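Local coordinates for protein GCN5-related N-acetyltransferase (Kribbella flavida, PDB 4IUS) that probably transfers acyl groups, most likely acetyl from acetyl-coenzyme A, to an acceptor substrate, as a member of the GCN5-related N-acetyltransferase (GNAT) family, at residues D36-F41 and E73-S78; H96-V101 and L250-G255; G28-L33 and P60-T65; G32-E37 and R67-A72. The protein carries 1 engineered substitution. All coordinates share one frame; numbering follows the deposited sequence.

The four contacts lie on the same side of the chain's centre. Contacts 3 and 4 follow one another along strand 30-35 and helix 59-71, their centres about 11 Å apart, and contact 1 continues past the ends of both elements, its centre about 6 Å from that of contact 4. Contacts 1 and 3 each start from the same part of the chain as contact 4, whereas contact 2 pairs strand 99-109 with strand 242-251 much later. Contact 2 lies about 14 Å, centre to centre, from contacts 1 and 3, and R67 joins it to contact 4 through a salt bridge to D252. Helix 59-71 thus sits between the three-stranded antiparallel sheet and one end of the eight-stranded mixed sheet.

Contact 1 of 4, residues D36-F41 and E73-S78; sequences DEDVWF and EDRWLS. Engineered in segment 73-78: D74 (natural residue Gly).
R75 sets its CG anti to the carbonyl carbon (chi1 -68°) and runs extended to NE, which carries its guanidinium across to D38. NE and NH2 grip a single carboxylate oxygen side-on in a salt bridge: R75 NE, 2.9 Å from D38 OD1, meets the anti lone pair of that oxygen, while NH2 approaches it from above the carboxylate plane. OD1 lies near the guanidinium plane, and the two flat groups are turned 75° apart. A weak bond of 3.3 Å from R75 NH2 to D36 O lies at the guanidinium edge, and E37 O sits over one face. NH1 donates a hydrogen bond to H35 O at the end of the preceding strand. A water also donates to D38 OD1.

Further along, the edge of W76 points at the face of W40 in an offset edge-to-face pair, planes at 70°, with W40 CZ3 3.7 Å from W76 CZ3. A second water bridges W40 O and W76 O, 2.8 Å from each. An alanine in place of R75 would probably leave the D38 carboxylate and H35 O without their guanidinium partner and let the loop 36-41 shift.

The contact joins the loop between strands 30-35 and 44-47 to the link that follows the Schellman-capped end of helix 59-71 and leads into strand 78-82.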
# COMPACT_ATOMS: atom_id res chain seq x y z
N ASP A 36 4.27 -17.34 -0.08
CA ASP A 36 4.55 -18.57 -0.83
C ASP A 36 5.35 -18.30 -2.11
O ASP A 36 6.25 -19.05 -2.45
CB ASP A 36 3.24 -19.31 -1.16
CG ASP A 36 2.57 -19.97 0.06
OD1 ASP A 36 3.18 -20.03 1.15
OD2 ASP A 36 1.44 -20.46 -0.07
N GLU A 37 4.99 -17.23 -2.82
CA GLU A 37 5.67 -16.88 -4.07
C GLU A 37 7.00 -16.16 -3.81
O GLU A 37 7.16 -15.53 -2.79
CB GLU A 37 4.79 -15.97 -4.93
CG GLU A 37 3.47 -16.59 -5.37
CD GLU A 37 2.62 -15.67 -6.25
OE1 GLU A 37 3.06 -14.53 -6.56
OE2 GLU A 37 1.51 -16.07 -6.65
N ASP A 38 7.94 -16.28 -4.75
CA ASP A 38 9.26 -15.63 -4.62
C ASP A 38 9.33 -14.22 -5.12
O ASP A 38 10.36 -13.59 -4.96
CB ASP A 38 10.34 -16.47 -5.30
CG ASP A 38 10.51 -17.82 -4.65
OD1 ASP A 38 10.84 -17.90 -3.43
OD2 ASP A 38 10.37 -18.82 -5.39
N VAL A 39 8.24 -13.68 -5.67
CA VAL A 39 8.24 -12.30 -6.15
C VAL A 39 8.76 -11.40 -5.03
O VAL A 39 8.21 -11.44 -3.90
CB VAL A 39 6.85 -11.88 -6.58
CG1 VAL A 39 6.82 -10.41 -6.96
CG2 VAL A 39 6.37 -12.74 -7.77
N TRP A 40 9.80 -10.63 -5.30
CA TRP A 40 10.60 -10.11 -4.18
C TRP A 40 9.79 -9.27 -3.20
O TRP A 40 9.91 -9.41 -1.98
CB TRP A 40 11.81 -9.36 -4.68
CG TRP A 40 11.54 -8.05 -5.36
CD1 TRP A 40 11.39 -7.83 -6.71
CD2 TRP A 40 11.40 -6.75 -4.72
NE1 TRP A 40 11.16 -6.49 -6.95
CE2 TRP A 40 11.15 -5.79 -5.77
CE3 TRP A 40 11.46 -6.31 -3.40
CZ2 TRP A 40 10.96 -4.42 -5.49
CZ3 TRP A 40 11.24 -4.97 -3.12
CH2 TRP A 40 11.01 -4.04 -4.15
N PHE A 41 8.91 -8.42 -3.71
CA PHE A 41 8.21 -7.45 -2.89
C PHE A 41 7.07 -8.05 -2.10
O PHE A 41 6.50 -7.37 -1.23
CB PHE A 41 7.76 -6.22 -3.68
CG PHE A 41 6.86 -6.53 -4.84
CD1 PHE A 41 5.53 -6.82 -4.63
CD2 PHE A 41 7.37 -6.60 -6.12
CE1 PHE A 41 4.70 -7.14 -5.70
CE2 PHE A 41 6.56 -6.90 -7.20
CZ PHE A 41 5.22 -7.18 -6.98
N GLU A 73 15.38 -18.95 1.81
CA GLU A 73 14.48 -18.96 0.65
C GLU A 73 15.12 -18.27 -0.55
O GLU A 73 14.43 -18.04 -1.57
CB GLU A 73 13.18 -18.19 0.98
CG GLU A 73 12.36 -18.69 2.15
CD GLU A 73 11.84 -20.10 2.00
OE1 GLU A 73 11.74 -20.60 0.86
OE2 GLU A 73 11.49 -20.70 3.05
N ASP A 74 16.39 -17.88 -0.47
CA ASP A 74 17.06 -17.10 -1.54
C ASP A 74 16.36 -15.78 -1.83
O ASP A 74 16.35 -15.29 -2.94
CB ASP A 74 17.23 -17.93 -2.84
CG ASP A 74 18.52 -18.73 -2.89
OD1 ASP A 74 19.58 -18.24 -2.40
OD2 ASP A 74 18.47 -19.88 -3.37
N ARG A 75 15.76 -15.20 -0.78
CA ARG A 75 15.06 -13.94 -0.90
C ARG A 75 15.82 -12.78 -0.28
O ARG A 75 16.48 -12.94 0.75
CB ARG A 75 13.69 -14.05 -0.30
CG ARG A 75 12.82 -14.97 -1.10
CD ARG A 75 11.44 -15.08 -0.53
NE ARG A 75 10.71 -16.20 -1.14
CZ ARG A 75 9.55 -16.60 -0.70
NH1 ARG A 75 8.94 -15.94 0.28
NH2 ARG A 75 8.98 -17.66 -1.24
N TRP A 76 15.66 -11.64 -0.91
CA TRP A 76 16.27 -10.40 -0.44
C TRP A 76 15.33 -9.64 0.48
O TRP A 76 14.14 -9.52 0.21
CB TRP A 76 16.63 -9.57 -1.66
CG TRP A 76 17.14 -8.20 -1.38
CD1 TRP A 76 18.41 -7.84 -1.05
CD2 TRP A 76 16.39 -6.97 -1.44
NE1 TRP A 76 18.50 -6.48 -0.90
CE2 TRP A 76 17.30 -5.92 -1.13
CE3 TRP A 76 15.07 -6.65 -1.73
CZ2 TRP A 76 16.92 -4.59 -1.09
CZ3 TRP A 76 14.70 -5.31 -1.75
CH2 TRP A 76 15.61 -4.30 -1.43
N LEU A 77 15.89 -9.10 1.55
CA LEU A 77 15.09 -8.40 2.56
C LEU A 77 14.93 -6.89 2.30
O LEU A 77 15.88 -6.18 2.04
CB LEU A 77 15.75 -8.58 3.91
CG LEU A 77 15.03 -7.94 5.10
CD1 LEU A 77 13.70 -8.62 5.34
CD2 LEU A 77 15.91 -8.06 6.33
N SER A 78 13.69 -6.44 2.37
CA SER A 78 13.31 -5.03 2.48
C SER A 78 12.42 -4.92 3.67
O SER A 78 11.88 -5.89 4.17
CB SER A 78 12.60 -4.50 1.23
OG SER A 78 11.46 -5.22 0.93
O HOH W 1 11.90 -20.26 -2.02
O HOH W 2 12.09 -10.99 -1.11

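Contact 2 of 4, residues H96-V101 and L250-G255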
# COMPACT_ATOMS: atom_id res chain seq x y z
N HIS A 96 22.45 -1.10 11.36
CA HIS A 96 22.73 -2.52 11.22
C HIS A 96 22.58 -3.02 9.79
O HIS A 96 22.35 -4.20 9.53
CB HIS A 96 21.96 -3.31 12.26
CG HIS A 96 22.37 -2.91 13.65
ND1 HIS A 96 23.60 -3.19 14.14
CD2 HIS A 96 21.73 -2.12 14.60
CE1 HIS A 96 23.75 -2.58 15.33
NE2 HIS A 96 22.60 -1.94 15.63
N GLY A 97 22.80 -2.13 8.83
CA GLY A 97 23.10 -2.49 7.44
C GLY A 97 22.05 -2.19 6.39
O GLY A 97 22.33 -2.37 5.22
N MSE A 98 20.87 -1.78 6.76
CA MSE A 98 19.87 -1.41 5.81
C MSE A 98 20.11 -0.00 5.27
O MSE A 98 20.84 0.79 5.87
CB MSE A 98 18.47 -1.56 6.38
CG MSE A 98 18.19 -2.95 6.89
SE MSE A 98 16.28 -3.37 7.06
CE MSE A 98 15.89 -3.88 5.24
N THR A 99 19.43 0.32 4.16
CA THR A 99 19.50 1.64 3.55
C THR A 99 18.07 2.17 3.38
O THR A 99 17.21 1.47 2.84
CB THR A 99 20.15 1.56 2.15
OG1 THR A 99 21.47 1.06 2.31
CG2 THR A 99 20.19 2.94 1.46
N ILE A 100 17.82 3.40 3.80
CA ILE A 100 16.54 4.05 3.52
C ILE A 100 16.59 4.55 2.08
O ILE A 100 17.41 5.39 1.72
CB ILE A 100 16.25 5.20 4.52
CG1 ILE A 100 16.07 4.67 5.94
CG2 ILE A 100 15.02 5.98 4.05
CD1 ILE A 100 16.10 5.73 7.02
N VAL A 101 15.69 4.01 1.27
CA VAL A 101 15.55 4.40 -0.12
C VAL A 101 14.58 5.56 -0.31
O VAL A 101 14.75 6.38 -1.19
CB VAL A 101 15.14 3.15 -0.93
CG1 VAL A 101 14.75 3.49 -2.35
CG2 VAL A 101 16.33 2.19 -0.95
N LEU A 250 13.07 0.63 3.36
CA LEU A 250 14.46 0.23 3.55
C LEU A 250 14.79 -1.03 2.78
O LEU A 250 13.95 -1.93 2.67
CB LEU A 250 14.76 -0.04 5.03
CG LEU A 250 14.42 1.08 6.01
CD1 LEU A 250 13.07 0.91 6.72
CD2 LEU A 250 15.55 1.20 7.03
N GLY A 251 16.02 -1.12 2.29
CA GLY A 251 16.48 -2.33 1.68
C GLY A 251 17.83 -2.80 2.21
O GLY A 251 18.67 -2.00 2.61
N ASP A 252 18.05 -4.11 2.16
CA ASP A 252 19.36 -4.69 2.43
C ASP A 252 20.30 -4.43 1.26
O ASP A 252 19.90 -4.04 0.15
CB ASP A 252 19.25 -6.19 2.70
CG ASP A 252 19.31 -6.54 4.15
OD1 ASP A 252 19.26 -5.66 5.02
OD2 ASP A 252 19.36 -7.76 4.43
N PRO A 253 21.59 -4.71 1.46
CA PRO A 253 22.54 -4.56 0.36
C PRO A 253 22.23 -5.50 -0.80
O PRO A 253 21.66 -6.58 -0.61
CB PRO A 253 23.89 -4.92 1.01
CG PRO A 253 23.69 -4.66 2.45
CD PRO A 253 22.25 -5.03 2.73
N GLY A 254 22.66 -5.11 -1.99
CA GLY A 254 22.58 -5.95 -3.15
C GLY A 254 21.16 -6.32 -3.53
O GLY A 254 20.25 -5.52 -3.36
N GLY A 255 20.98 -7.51 -4.09
CA GLY A 255 19.65 -8.00 -4.42
C GLY A 255 18.85 -6.96 -5.18
O GLY A 255 19.32 -6.45 -6.19
O HOH W 3 21.56 -1.65 2.56
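T99 and G251 exchange two backbone hydrogen bonds, T99 N to G251 O and G251 N to T99 O, each 2.9 Å long, and form an antiparallel hydrogen-bonded pair. Beside it, I100 and L250 make the non-hydrogen-bonded pair, with L250 CA 3.1 Å from T99 O in a CA-H...O contact. A water extends the polar network past the last pair: it donates to G97 O and G251 O and accepts from T99 OG1, which lies 2.7 Å from the water.

The apolar packing is carried by M98, I100 and L250. I100 and L250 lie side by side and point the same way, I100 CG1 meeting L250 CD2 at 3.7 Å. In the conformer given, the selenomethionine M98 crosses L250 at about a right angle; its chain bends at chi3 (83°), and its terminal CE comes within 4.0 Å of L250 CB. In that conformer the CG of M98 also rests 3.5 Å from D252 OD1, an oxygen whose charge is met by R67 of helix 59-71. At the margin, P253 CD lies against G97 O. L93 and V94 of helix 89-95 cover L250 as well.

G97, with positive phi, is the C-prime residue of the Schellman motif that closes helix 89-95, and M98 then leads into strand 99-109. The result is an antiparallel ladder between strands 99-109 and 242-251, adjacent in the eight-stranded mixed sheet.

Contact 3 of 4, residues G28-L33 and P60-T65; sequences GPLVGL and PWALET
Apolar contacts between L30 and A62 carry the centre of this interface. The L30 side chain is extended at chi2 (175°), which places the CD1 branch that does the touching: it lies 3.9 Å from A62 CB and 4.0 Å from the backbone L63 N, with the CB of L63 a little farther off. The P29 ring also meets the A62 methyl, P29 CD standing 4.3 Å from A62 CB. V59 and I66 of the same helix also flank P29 and L30 respectively.

Aromatic contact comes from W61, whose indole reaches back to the turn before the strand. The rim atom CZ3 is 3.6 Å from G28 N, which lies at the ring edge, near its plane. G28 has positive phi, and a side chain there would run into the ring of P29 and crowd W61.

Within 60-65, T65 OG1 donates a hydrogen bond to W61 O at 2.8 Å from above the carbonyl plane, while T65 N reaches the same oxygen from the opposite face; the hydroxyl also lies above one face of the W61 indole, toward its rim.

With no hydrogen bond crossing between 28-33 and 60-65, the start of strand 30-35 and the first turns of helix 59-71 are held together here by side-chain shape and apolar contact.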
# COMPACT_ATOMS: atom_id res chain seq x y z
N GLY A 28 11.64 -10.03 18.29
CA GLY A 28 11.65 -8.77 19.01
C GLY A 28 10.77 -7.72 18.35
O GLY A 28 9.61 -7.98 18.12
N PRO A 29 11.33 -6.55 18.03
CA PRO A 29 10.48 -5.53 17.48
C PRO A 29 10.22 -5.64 16.00
O PRO A 29 9.55 -4.78 15.46
CB PRO A 29 11.28 -4.26 17.77
CG PRO A 29 12.69 -4.71 17.66
CD PRO A 29 12.72 -6.07 18.26
N LEU A 30 10.72 -6.69 15.35
CA LEU A 30 10.53 -6.85 13.90
C LEU A 30 9.78 -8.15 13.62
O LEU A 30 9.90 -9.12 14.37
CB LEU A 30 11.88 -6.95 13.19
CG LEU A 30 12.82 -5.78 13.39
CD1 LEU A 30 14.15 -6.10 12.74
CD2 LEU A 30 12.19 -4.52 12.88
N VAL A 31 9.06 -8.16 12.50
CA VAL A 31 8.50 -9.40 12.01
C VAL A 31 8.78 -9.52 10.52
O VAL A 31 8.47 -8.61 9.73
CB VAL A 31 6.99 -9.58 12.31
CG1 VAL A 31 6.13 -8.43 11.80
CG2 VAL A 31 6.49 -10.95 11.83
N GLY A 32 9.40 -10.63 10.16
CA GLY A 32 9.59 -10.96 8.74
C GLY A 32 8.38 -11.70 8.23
O GLY A 32 7.79 -12.53 8.92
N LEU A 33 7.98 -11.38 7.03
CA LEU A 33 6.74 -11.89 6.42
C LEU A 33 7.10 -12.50 5.07
O LEU A 33 7.54 -11.81 4.15
CB LEU A 33 5.74 -10.78 6.27
CG LEU A 33 5.31 -10.10 7.57
CD1 LEU A 33 4.59 -8.77 7.27
CD2 LEU A 33 4.47 -11.01 8.47
N PRO A 60 19.99 -5.86 16.37
CA PRO A 60 20.94 -6.66 15.58
C PRO A 60 20.56 -8.14 15.49
O PRO A 60 20.51 -8.71 14.40
CB PRO A 60 22.25 -6.46 16.33
CG PRO A 60 22.10 -5.10 16.94
CD PRO A 60 20.66 -4.99 17.36
N TRP A 61 20.24 -8.76 16.61
CA TRP A 61 19.80 -10.15 16.63
C TRP A 61 18.51 -10.31 15.85
O TRP A 61 18.34 -11.29 15.13
CB TRP A 61 19.62 -10.58 18.09
CG TRP A 61 18.73 -11.77 18.24
CD1 TRP A 61 19.05 -13.11 18.08
CD2 TRP A 61 17.31 -11.73 18.45
NE1 TRP A 61 17.92 -13.88 18.23
CE2 TRP A 61 16.85 -13.09 18.43
CE3 TRP A 61 16.40 -10.72 18.66
CZ2 TRP A 61 15.52 -13.40 18.58
CZ3 TRP A 61 15.07 -11.04 18.82
CH2 TRP A 61 14.65 -12.36 18.79
N ALA A 62 17.58 -9.38 16.00
CA ALA A 62 16.30 -9.51 15.28
C ALA A 62 16.51 -9.50 13.76
O ALA A 62 15.92 -10.29 13.02
CB ALA A 62 15.36 -8.37 15.72
N LEU A 63 17.30 -8.55 13.30
CA LEU A 63 17.57 -8.43 11.91
C LEU A 63 18.30 -9.66 11.37
O LEU A 63 18.01 -10.11 10.27
CB LEU A 63 18.29 -7.09 11.67
CG LEU A 63 18.55 -6.69 10.24
CD1 LEU A 63 17.26 -6.60 9.44
CD2 LEU A 63 19.22 -5.34 10.23
N GLU A 64 19.29 -10.15 12.10
CA GLU A 64 19.96 -11.34 11.63
C GLU A 64 19.05 -12.55 11.60
O GLU A 64 19.17 -13.36 10.68
CB GLU A 64 21.19 -11.61 12.47
CG GLU A 64 22.27 -10.56 12.34
CD GLU A 64 22.70 -10.37 10.90
OE1 GLU A 64 22.92 -11.40 10.24
OE2 GLU A 64 22.75 -9.22 10.42
N THR A 65 18.15 -12.65 12.55
CA THR A 65 17.19 -13.73 12.57
C THR A 65 16.31 -13.71 11.30
O THR A 65 16.07 -14.72 10.64
CB THR A 65 16.33 -13.67 13.84
OG1 THR A 65 17.18 -13.82 14.98
CG2 THR A 65 15.24 -14.74 13.86

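Contact 4 of 4, residues G32-E37 and R67-A72; sequences GLLHDE and RKAFAA
L34 places its CD2 methyl over the face of the F70 ring, 3.6 Å from the ring centroid and only 9° off the normal, a well-centred CH-pi contact. CD2 is almost equally far from all six ring carbons, the nearest being F70 CE1 at 3.7 Å. The other branch, CD1, turns to the helix backbone and lies 4.0 Å from A69 O, with A69 CB close by. A chi1 of -87° puts F70 CG beside the backbone N, and from there the ring also meets the strand backbone: G32 CA approaches the edge 4.2 Å from F70 CE1, while L33 O is 3.8 Å from F70 CZ.

Strand 30-35 and helix 59-71 run nearly parallel, the axes of their segments 32-35 and 67-71 coming within 9.2 Å at 11°, so the helix packs lengthwise on the three-stranded antiparallel sheet in which this strand is the middle one. G32 has no side chain, and a CB there would sit tight against F70 CE1. An alanine in place of F70 would probably open a gap beneath the L34 methyl and beside G32.

Beyond this shell, L77 touches F70, R75 touches L34, and V25 of the neighbouring strand meets A69. L33 turns away toward L15, L18 and V19 of helix 6-19, which covers the sheet's other face.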
# COMPACT_ATOMS: atom_id res chain seq x y z
N GLY A 32 9.40 -10.63 10.16
CA GLY A 32 9.59 -10.96 8.74
C GLY A 32 8.38 -11.70 8.23
O GLY A 32 7.79 -12.53 8.92
N LEU A 33 7.98 -11.38 7.03
CA LEU A 33 6.74 -11.89 6.42
C LEU A 33 7.10 -12.50 5.07
O LEU A 33 7.54 -11.81 4.15
CB LEU A 33 5.74 -10.78 6.27
CG LEU A 33 5.31 -10.10 7.57
CD1 LEU A 33 4.59 -8.77 7.27
CD2 LEU A 33 4.47 -11.01 8.47
N LEU A 34 6.94 -13.82 4.97
CA LEU A 34 7.38 -14.59 3.79
C LEU A 34 6.15 -15.15 3.05
O LEU A 34 5.36 -15.92 3.61
CB LEU A 34 8.35 -15.72 4.20
CG LEU A 34 9.75 -15.24 4.60
CD1 LEU A 34 10.53 -16.22 5.48
CD2 LEU A 34 10.58 -14.86 3.38
N HIS A 35 6.01 -14.77 1.79
CA HIS A 35 4.93 -15.24 0.94
C HIS A 35 5.27 -16.59 0.37
O HIS A 35 6.44 -16.97 0.33
CB HIS A 35 4.76 -14.21 -0.15
CG HIS A 35 3.46 -14.28 -0.87
ND1 HIS A 35 3.21 -15.12 -1.93
CD2 HIS A 35 2.30 -13.58 -0.63
CE1 HIS A 35 1.93 -14.94 -2.32
NE2 HIS A 35 1.38 -14.00 -1.54
N ASP A 36 4.27 -17.34 -0.08
CA ASP A 36 4.55 -18.57 -0.83
C ASP A 36 5.35 -18.30 -2.11
O ASP A 36 6.25 -19.05 -2.45
CB ASP A 36 3.24 -19.31 -1.16
CG ASP A 36 2.57 -19.97 0.06
OD1 ASP A 36 3.18 -20.03 1.15
OD2 ASP A 36 1.44 -20.46 -0.07
N GLU A 37 4.99 -17.23 -2.82
CA GLU A 37 5.67 -16.88 -4.07
C GLU A 37 7.00 -16.16 -3.81
O GLU A 37 7.16 -15.53 -2.79
CB GLU A 37 4.79 -15.97 -4.93
CG GLU A 37 3.47 -16.59 -5.37
CD GLU A 37 2.62 -15.67 -6.25
OE1 GLU A 37 3.06 -14.53 -6.56
OE2 GLU A 37 1.51 -16.07 -6.65
N ARG A 67 16.98 -12.00 8.48
CA ARG A 67 17.86 -12.18 7.31
C ARG A 67 18.10 -13.67 7.07
O ARG A 67 18.12 -14.10 5.91
CB ARG A 67 19.19 -11.46 7.46
CG ARG A 67 19.08 -9.97 7.27
CD ARG A 67 20.38 -9.26 7.62
NE ARG A 67 20.33 -7.87 7.23
CZ ARG A 67 20.99 -6.87 7.80
NH1 ARG A 67 21.75 -7.08 8.88
NH2 ARG A 67 20.83 -5.65 7.33
N LYS A 68 18.33 -14.45 8.14
CA LYS A 68 18.55 -15.89 8.01
C LYS A 68 17.36 -16.57 7.35
O LYS A 68 17.49 -17.45 6.49
CB LYS A 68 18.82 -16.52 9.40
CG LYS A 68 19.16 -18.02 9.41
CD LYS A 68 19.81 -18.48 10.72
CE LYS A 68 18.86 -18.53 11.94
NZ LYS A 68 19.56 -19.01 13.18
N ALA A 69 16.17 -16.21 7.80
CA ALA A 69 14.94 -16.79 7.28
C ALA A 69 14.74 -16.45 5.81
O ALA A 69 14.34 -17.31 5.02
CB ALA A 69 13.76 -16.34 8.11
N PHE A 70 15.06 -15.22 5.41
CA PHE A 70 14.95 -14.82 4.02
C PHE A 70 16.01 -15.55 3.20
O PHE A 70 15.73 -16.00 2.08
CB PHE A 70 15.10 -13.30 3.89
CG PHE A 70 13.81 -12.54 4.05
CD1 PHE A 70 13.05 -12.64 5.23
CD2 PHE A 70 13.30 -11.83 3.02
CE1 PHE A 70 11.83 -11.99 5.36
CE2 PHE A 70 12.07 -11.18 3.12
CZ PHE A 70 11.32 -11.27 4.30
N ALA A 71 17.24 -15.60 3.68
CA ALA A 71 18.34 -16.25 2.94
C ALA A 71 18.02 -17.72 2.68
O ALA A 71 18.39 -18.23 1.62
CB ALA A 71 19.62 -16.11 3.72
N ALA A 72 17.34 -18.39 3.59
CA ALA A 72 16.96 -19.80 3.43
C ALA A 72 16.05 -20.01 2.24
O ALA A 72 15.95 -21.11 1.72
CB ALA A 72 16.31 -20.32 4.71